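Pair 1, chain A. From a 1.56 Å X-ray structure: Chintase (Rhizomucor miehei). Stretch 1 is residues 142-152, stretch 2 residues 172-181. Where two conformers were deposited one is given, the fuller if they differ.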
# COMPACT_ATOMS: atom_id res chain seq x y z
N LYS A 142 10.93 -15.78 15.49
CA LYS A 142 9.62 -15.41 16.03
C LYS A 142 9.12 -14.02 15.49
O LYS A 142 7.95 -13.83 15.16
CB LYS A 142 9.72 -15.57 17.57
CG LYS A 142 9.97 -14.37 18.46
CD LYS A 142 11.39 -14.13 18.89
CE LYS A 142 11.55 -14.11 20.40
NZ LYS A 142 12.66 -13.30 20.95
N THR A 143 10.06 -13.13 15.33
CA THR A 143 9.68 -11.80 14.85
C THR A 143 9.10 -11.89 13.44
O THR A 143 9.64 -12.61 12.59
CB THR A 143 10.88 -10.85 14.86
OG1 THR A 143 11.48 -10.86 16.16
CG2 THR A 143 10.46 -9.44 14.54
N ILE A 144 8.04 -11.16 13.18
CA ILE A 144 7.43 -11.16 11.89
C ILE A 144 8.10 -10.11 11.00
O ILE A 144 8.03 -8.93 11.24
CB ILE A 144 5.93 -10.74 11.98
CG1 ILE A 144 5.16 -11.71 12.88
CG2 ILE A 144 5.31 -10.68 10.60
CD1 ILE A 144 3.98 -11.04 13.50
N LEU A 145 8.81 -10.62 9.98
CA LEU A 145 9.49 -9.74 9.05
C LEU A 145 8.72 -9.73 7.75
O LEU A 145 8.56 -10.76 7.09
CB LEU A 145 10.94 -10.18 8.81
CG LEU A 145 11.86 -10.14 10.03
CD1 LEU A 145 13.24 -10.69 9.69
CD2 LEU A 145 11.96 -8.72 10.57
N THR A 146 8.20 -8.57 7.40
CA THR A 146 7.44 -8.45 6.17
C THR A 146 7.92 -7.24 5.39
O THR A 146 8.67 -6.41 5.91
CB THR A 146 5.92 -8.31 6.41
OG1 THR A 146 5.65 -7.13 7.18
CG2 THR A 146 5.38 -9.53 7.14
N THR A 147 7.48 -7.17 4.15
CA THR A 147 7.82 -6.03 3.31
C THR A 147 6.59 -5.65 2.50
O THR A 147 5.86 -6.53 2.04
CB THR A 147 9.04 -6.33 2.40
OG1 THR A 147 9.25 -5.23 1.50
CG2 THR A 147 8.82 -7.59 1.59
N ALA A 148 6.34 -4.35 2.37
CA ALA A 148 5.30 -3.87 1.48
C ALA A 148 5.94 -3.63 0.13
O ALA A 148 6.95 -2.93 0.03
CB ALA A 148 4.69 -2.59 2.01
N VAL A 149 5.36 -4.21 -0.91
CA VAL A 149 6.02 -4.30 -2.21
C VAL A 149 5.17 -3.74 -3.35
O VAL A 149 3.95 -3.71 -3.26
CB VAL A 149 6.39 -5.76 -2.52
CG1 VAL A 149 7.19 -6.37 -1.38
CG2 VAL A 149 5.15 -6.58 -2.77
N PRO A 150 5.82 -3.30 -4.44
CA PRO A 150 5.09 -2.83 -5.62
C PRO A 150 4.47 -3.99 -6.39
O PRO A 150 4.60 -5.15 -6.00
CB PRO A 150 6.17 -2.13 -6.45
CG PRO A 150 7.45 -2.81 -6.04
CD PRO A 150 7.28 -3.12 -4.57
N THR A 151 3.80 -3.67 -7.50
CA THR A 151 3.02 -4.66 -8.24
C THR A 151 3.88 -5.55 -9.15
O THR A 151 3.36 -6.43 -9.84
CB THR A 151 1.92 -3.97 -9.05
OG1 THR A 151 2.49 -2.84 -9.73
CG2 THR A 151 0.81 -3.49 -8.13
N ALA A 152 5.18 -5.33 -9.14
CA ALA A 152 6.11 -6.23 -9.82
C ALA A 152 7.31 -6.43 -8.92
O ALA A 152 7.64 -5.56 -8.11
CB ALA A 152 6.54 -5.64 -11.16
N THR A 172 13.64 -16.04 4.03
CA THR A 172 14.01 -15.11 5.09
C THR A 172 12.83 -14.26 5.52
O THR A 172 12.62 -14.02 6.70
CB THR A 172 15.14 -14.16 4.64
OG1 THR A 172 16.27 -14.94 4.22
CG2 THR A 172 15.57 -13.25 5.79
N VAL A 173 12.06 -13.81 4.53
CA VAL A 173 10.96 -12.88 4.78
C VAL A 173 9.65 -13.63 4.94
O VAL A 173 9.34 -14.52 4.14
CB VAL A 173 10.86 -11.85 3.62
CG1 VAL A 173 9.61 -10.96 3.78
CG2 VAL A 173 12.13 -11.02 3.55
N ASP A 174 8.88 -13.30 5.97
CA ASP A 174 7.66 -14.03 6.23
C ASP A 174 6.57 -13.77 5.20
O ASP A 174 5.89 -14.70 4.77
CB ASP A 174 7.15 -13.73 7.64
CG ASP A 174 8.10 -14.21 8.70
OD1 ASP A 174 8.43 -15.42 8.69
OD2 ASP A 174 8.58 -13.38 9.50
N ALA A 175 6.40 -12.51 4.81
CA ALA A 175 5.31 -12.17 3.90
C ALA A 175 5.60 -10.92 3.12
O ALA A 175 6.32 -10.03 3.58
CB ALA A 175 3.98 -12.01 4.66
N PHE A 176 5.01 -10.86 1.93
CA PHE A 176 5.22 -9.77 1.00
C PHE A 176 3.86 -9.16 0.75
O PHE A 176 2.96 -9.80 0.18
CB PHE A 176 5.80 -10.32 -0.31
CG PHE A 176 7.16 -10.96 -0.16
CD1 PHE A 176 7.29 -12.21 0.43
CD2 PHE A 176 8.30 -10.31 -0.60
CE1 PHE A 176 8.54 -12.80 0.58
CE2 PHE A 176 9.56 -10.89 -0.47
CZ PHE A 176 9.68 -12.15 0.13
N TYR A 177 3.68 -7.92 1.20
CA TYR A 177 2.38 -7.26 1.13
C TYR A 177 2.29 -6.46 -0.16
O TYR A 177 2.89 -5.40 -0.27
CB TYR A 177 2.20 -6.30 2.31
CG TYR A 177 2.11 -6.92 3.69
CD1 TYR A 177 2.25 -8.29 3.89
CD2 TYR A 177 1.87 -6.12 4.80
CE1 TYR A 177 2.16 -8.84 5.16
CE2 TYR A 177 1.78 -6.66 6.08
CZ TYR A 177 1.91 -8.02 6.25
OH TYR A 177 1.82 -8.55 7.51
N ILE A 178 1.54 -6.96 -1.14
CA ILE A 178 1.46 -6.31 -2.45
C ILE A 178 0.57 -5.07 -2.42
O ILE A 178 -0.62 -5.14 -2.11
CB ILE A 178 0.93 -7.27 -3.53
CG1 ILE A 178 1.86 -8.47 -3.66
CG2 ILE A 178 0.82 -6.56 -4.87
CD1 ILE A 178 1.32 -9.55 -4.59
N MET A 179 1.15 -3.93 -2.78
CA MET A 179 0.39 -2.68 -2.79
C MET A 179 -0.35 -2.54 -4.11
O MET A 179 0.01 -1.74 -4.97
CB MET A 179 1.32 -1.50 -2.52
CG MET A 179 1.90 -1.56 -1.11
SD MET A 179 3.08 -0.25 -0.75
CE MET A 179 2.33 1.14 -1.62
N ALA A 180 -1.40 -3.34 -4.26
CA ALA A 180 -2.22 -3.32 -5.47
C ALA A 180 -3.23 -2.20 -5.42
O ALA A 180 -4.44 -2.43 -5.48
CB ALA A 180 -2.92 -4.66 -5.63
N TYR A 181 -2.73 -0.98 -5.30
CA TYR A 181 -3.57 0.19 -5.30
C TYR A 181 -2.69 1.34 -5.78
O TYR A 181 -1.49 1.15 -5.98
CB TYR A 181 -4.18 0.45 -3.91
CG TYR A 181 -3.29 0.21 -2.71
CD1 TYR A 181 -2.25 1.08 -2.42
CD2 TYR A 181 -3.53 -0.84 -1.84
CE1 TYR A 181 -1.44 0.89 -1.31
CE2 TYR A 181 -2.73 -1.04 -0.71
CZ TYR A 181 -1.70 -0.17 -0.45
OH TYR A 181 -0.90 -0.34 0.66

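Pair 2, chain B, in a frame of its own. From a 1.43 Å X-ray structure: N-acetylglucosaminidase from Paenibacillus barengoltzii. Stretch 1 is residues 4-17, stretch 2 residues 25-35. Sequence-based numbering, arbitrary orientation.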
# COMPACT_ATOMS: atom_id res chain seq x y z
N ASN B 4 34.12 -6.17 5.83
CA ASN B 4 33.57 -7.07 4.82
C ASN B 4 32.05 -6.99 4.80
O ASN B 4 31.41 -6.83 5.83
CB ASN B 4 34.01 -8.51 5.08
CG ASN B 4 35.49 -8.63 5.35
OD1 ASN B 4 36.30 -8.72 4.42
ND2 ASN B 4 35.86 -8.62 6.62
N TYR B 5 31.49 -7.09 3.60
CA TYR B 5 30.05 -7.03 3.42
C TYR B 5 29.60 -8.23 2.60
O TYR B 5 30.37 -8.81 1.84
CB TYR B 5 29.64 -5.73 2.72
CG TYR B 5 29.94 -4.48 3.52
CD1 TYR B 5 29.08 -4.04 4.51
CD2 TYR B 5 31.10 -3.75 3.28
CE1 TYR B 5 29.35 -2.90 5.25
CE2 TYR B 5 31.39 -2.60 4.01
CZ TYR B 5 30.51 -2.19 5.00
OH TYR B 5 30.79 -1.06 5.73
N VAL B 6 28.32 -8.58 2.77
CA VAL B 6 27.71 -9.61 1.94
C VAL B 6 27.50 -9.06 0.54
O VAL B 6 26.96 -7.96 0.36
CB VAL B 6 26.36 -10.05 2.55
CG1 VAL B 6 25.58 -10.91 1.56
CG2 VAL B 6 26.57 -10.80 3.85
N VAL B 7 27.97 -9.80 -0.46
CA VAL B 7 27.63 -9.56 -1.87
C VAL B 7 27.03 -10.86 -2.37
O VAL B 7 27.75 -11.80 -2.73
CB VAL B 7 28.84 -9.13 -2.70
CG1 VAL B 7 28.44 -8.90 -4.15
CG2 VAL B 7 29.49 -7.87 -2.11
N ALA B 8 25.70 -10.95 -2.37
CA ALA B 8 25.01 -12.22 -2.59
C ALA B 8 24.22 -12.15 -3.88
O ALA B 8 23.43 -11.23 -4.09
CB ALA B 8 24.09 -12.54 -1.41
N GLY B 9 24.45 -13.11 -4.76
CA GLY B 9 23.75 -13.13 -6.02
C GLY B 9 22.83 -14.33 -6.16
O GLY B 9 23.25 -15.47 -5.93
N TYR B 10 21.58 -14.09 -6.53
CA TYR B 10 20.73 -15.18 -7.00
C TYR B 10 21.19 -15.63 -8.38
O TYR B 10 21.41 -14.80 -9.27
CB TYR B 10 19.26 -14.75 -7.03
CG TYR B 10 18.62 -14.83 -5.66
CD1 TYR B 10 18.04 -16.02 -5.22
CD2 TYR B 10 18.64 -13.75 -4.80
CE1 TYR B 10 17.47 -16.11 -3.94
CE2 TYR B 10 18.09 -13.82 -3.53
CZ TYR B 10 17.50 -15.01 -3.11
OH TYR B 10 16.96 -15.06 -1.84
N VAL B 11 21.41 -16.93 -8.52
CA VAL B 11 21.79 -17.53 -9.80
C VAL B 11 20.86 -18.70 -10.04
O VAL B 11 20.82 -19.64 -9.24
CB VAL B 11 23.25 -18.02 -9.78
CG1 VAL B 11 23.64 -18.53 -11.16
CG2 VAL B 11 24.18 -16.90 -9.32
N SER B 12 20.11 -18.65 -11.14
CA SER B 12 19.31 -19.82 -11.51
C SER B 12 20.22 -21.01 -11.78
O SER B 12 21.37 -20.87 -12.20
CB SER B 12 18.46 -19.52 -12.74
OG SER B 12 19.25 -19.53 -13.91
N ASP B 13 19.71 -22.21 -11.48
CA ASP B 13 20.49 -23.42 -11.76
C ASP B 13 20.94 -23.45 -13.21
O ASP B 13 22.07 -23.87 -13.51
CB ASP B 13 19.65 -24.66 -11.41
CG ASP B 13 20.21 -25.94 -12.00
OD1 ASP B 13 21.33 -26.35 -11.63
OD2 ASP B 13 19.52 -26.56 -12.85
N ARG B 14 20.09 -22.97 -14.12
CA ARG B 14 20.42 -22.96 -15.54
C ARG B 14 21.61 -22.07 -15.85
O ARG B 14 22.32 -22.30 -16.84
CB ARG B 14 19.17 -22.52 -16.31
CG ARG B 14 19.35 -22.28 -17.79
CD ARG B 14 18.01 -21.88 -18.41
NE ARG B 14 16.95 -22.80 -18.02
CZ ARG B 14 16.78 -24.02 -18.54
NH1 ARG B 14 17.62 -24.47 -19.47
NH2 ARG B 14 15.79 -24.79 -18.12
N HIS B 15 21.87 -21.06 -15.01
CA HIS B 15 22.95 -20.11 -15.26
C HIS B 15 24.25 -20.45 -14.54
O HIS B 15 25.25 -19.76 -14.75
CB HIS B 15 22.52 -18.68 -14.90
CG HIS B 15 21.41 -18.15 -15.75
ND1 HIS B 15 20.49 -17.25 -15.29
CD2 HIS B 15 21.08 -18.42 -17.03
CE1 HIS B 15 19.63 -16.97 -16.25
NE2 HIS B 15 19.96 -17.66 -17.32
N LEU B 16 24.27 -21.48 -13.70
CA LEU B 16 25.49 -21.87 -13.01
C LEU B 16 26.70 -22.05 -13.93
O LEU B 16 27.78 -21.56 -13.58
CB LEU B 16 25.24 -23.10 -12.12
CG LEU B 16 24.40 -22.86 -10.87
CD1 LEU B 16 23.97 -24.21 -10.27
CD2 LEU B 16 25.15 -22.01 -9.84
N PRO B 17 26.59 -22.72 -15.08
CA PRO B 17 27.78 -22.87 -15.94
C PRO B 17 28.31 -21.57 -16.50
O PRO B 17 29.47 -21.53 -16.95
CB PRO B 17 27.29 -23.80 -17.06
CG PRO B 17 26.09 -24.49 -16.51
CD PRO B 17 25.45 -23.49 -15.60
N LYS B 25 34.87 -14.44 -7.74
CA LYS B 25 35.69 -13.78 -6.74
C LYS B 25 35.05 -12.49 -6.24
O LYS B 25 35.47 -11.98 -5.19
CB LYS B 25 37.08 -13.49 -7.30
CG LYS B 25 37.94 -14.72 -7.49
CD LYS B 25 39.01 -14.83 -6.41
CE LYS B 25 39.78 -16.14 -6.54
NZ LYS B 25 40.50 -16.51 -5.28
N LYS B 26 34.07 -11.96 -6.95
CA LYS B 26 33.38 -10.75 -6.54
C LYS B 26 32.20 -11.02 -5.61
O LYS B 26 31.71 -10.09 -4.97
CB LYS B 26 32.90 -9.96 -7.77
CG LYS B 26 34.06 -9.49 -8.64
CD LYS B 26 33.60 -8.77 -9.89
CE LYS B 26 34.79 -8.46 -10.80
NZ LYS B 26 34.36 -7.95 -12.13
N LEU B 27 31.74 -12.26 -5.54
CA LEU B 27 30.61 -12.64 -4.71
C LEU B 27 31.09 -13.24 -3.39
O LEU B 27 32.14 -13.89 -3.32
CB LEU B 27 29.76 -13.68 -5.44
CG LEU B 27 29.16 -13.22 -6.77
CD1 LEU B 27 28.60 -14.40 -7.55
CD2 LEU B 27 28.08 -12.18 -6.52
N THR B 28 30.32 -13.00 -2.34
CA THR B 28 30.50 -13.75 -1.10
C THR B 28 29.53 -14.91 -0.99
O THR B 28 29.85 -15.92 -0.36
CB THR B 28 30.37 -12.84 0.13
OG1 THR B 28 29.02 -12.35 0.23
CG2 THR B 28 31.32 -11.66 0.03
N HIS B 29 28.37 -14.80 -1.63
CA HIS B 29 27.34 -15.82 -1.56
C HIS B 29 26.68 -15.97 -2.92
O HIS B 29 26.50 -15.00 -3.65
CB HIS B 29 26.23 -15.43 -0.57
CG HIS B 29 26.66 -15.40 0.86
ND1 HIS B 29 27.50 -14.43 1.37
CD2 HIS B 29 26.38 -16.24 1.89
CE1 HIS B 29 27.70 -14.66 2.65
NE2 HIS B 29 27.04 -15.75 2.99
N ILE B 30 26.30 -17.20 -3.24
CA ILE B 30 25.40 -17.48 -4.35
C ILE B 30 24.17 -18.16 -3.78
O ILE B 30 24.29 -19.07 -2.96
CB ILE B 30 26.06 -18.37 -5.41
CG1 ILE B 30 27.09 -17.57 -6.21
CG2 ILE B 30 25.02 -18.98 -6.34
CD1 ILE B 30 27.95 -18.46 -7.09
N ASN B 31 22.98 -17.70 -4.19
CA ASN B 31 21.71 -18.35 -3.87
C ASN B 31 21.20 -19.05 -5.12
O ASN B 31 20.86 -18.40 -6.11
CB ASN B 31 20.67 -17.32 -3.43
CG ASN B 31 21.12 -16.48 -2.25
OD1 ASN B 31 20.92 -15.26 -2.23
ND2 ASN B 31 21.71 -17.12 -1.25
N ILE B 32 21.16 -20.38 -5.09
CA ILE B 32 20.77 -21.14 -6.28
C ILE B 32 19.25 -21.23 -6.34
O ILE B 32 18.62 -21.76 -5.43
CB ILE B 32 21.39 -22.54 -6.26
CG1 ILE B 32 22.91 -22.46 -6.25
CG2 ILE B 32 20.94 -23.32 -7.49
CD1 ILE B 32 23.56 -23.83 -6.19
N ALA B 33 18.66 -20.77 -7.45
CA ALA B 33 17.21 -20.72 -7.61
C ALA B 33 16.76 -21.77 -8.61
O ALA B 33 17.23 -21.78 -9.75
CB ALA B 33 16.82 -19.33 -8.12
N PHE B 34 15.83 -22.66 -8.22
CA PHE B 34 15.22 -22.78 -6.88
C PHE B 34 14.96 -24.26 -6.64
O PHE B 34 14.53 -24.97 -7.55
CB PHE B 34 13.82 -22.17 -6.86
CG PHE B 34 13.78 -20.68 -6.74
CD1 PHE B 34 14.23 -20.04 -5.59
CD2 PHE B 34 13.22 -19.90 -7.75
CE1 PHE B 34 14.16 -18.66 -5.47
CE2 PHE B 34 13.15 -18.52 -7.63
CZ PHE B 34 13.61 -17.90 -6.49
N GLY B 35 15.14 -24.73 -5.41
CA GLY B 35 14.48 -25.95 -5.00
C GLY B 35 13.00 -25.72 -4.78
O GLY B 35 12.53 -24.59 -4.64

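Each pair is two neighbouring parallel β-strands of a single chain. Fourteen central residues superpose with an RMSD of 0.5 Å. The strand directions differ by 23° in pair 1 and 38° in pair 2.

The backbone ladder is the same. In pair 1, T147(A) N donates to A175(A) O (3.1 Å), and Y177(A) N to T147(A) O (2.7 Å). V149(A) N then donates to Y177(A) O (2.8 Å), and M179(A) N to V149(A) O (2.8 Å). In pair 2 the matching bonds are G9(B) N to H29(B) O (3.0 Å), N31(B) N to G9(B) O (2.8 Å), V11(B) N to N31(B) O (2.9 Å) and A33(B) N to V11(B) O (3.0 Å). Pair 2 adds a further rung, D13(B) N to A33(B) O (3.1 Å).

The start of the ladder is closed by a side chain in both. D174(A) and T28(B) match, and each points toward the other strand. L145(A) N donates to D174(A) OD2 (2.8 Å); V7(B) N donates to T28(B) OG1 (2.8 Å). A carboxylate and a hydroxyl thus accept the matching backbone NH. The return bond is also kept: D174(A) N to L145(A) O (2.8 Å) and T28(B) N to V7(B) O (2.9 Å).

On the face bearing T146(A), A148(A), A175(A) and Y177(A), the tyrosine sits on different strands in the two pairs. In pair 1 it is Y177(A), and T146(A) CB lies over its ring face, 4.2 Å from the centroid. The residue matching Y177(A) is N31(B). In pair 2 the tyrosine is Y10(B), which matches A148(A). N31(B) CB lies over that ring, 3.7 Å from its centroid. Each arrangement sets a tyrosine ring against a smaller side chain of the opposite strand. H29(B), which matches A175(A), adds a second ring to this face in pair 2.

The other face balances bulk differently. T147(A) carries a side chain whose CG2 is 3.5 Å from F176(A) CD2. Its match, G9(B), has none, and I30(B) replaces the phenylalanine. An ideal CB on G9(B) would lie 3.5 Å from L27(B) CD2, so the leucine occupies space close to the glycine. V149(A) and V11(B) match but use different rotamers, m and t. V149(A) CG1 lies 4.2 Å from F176(A) CD2, and V11(B) CG2 lies 3.7 Å from the matching I30(B) CG2. V149(A) CG2 also reaches I178(A) CG1 at 3.9 Å. I178(A) and I32(B) coincide almost exactly.

The contacts bury 715 Å² in pair 1 and 808 Å² in pair 2.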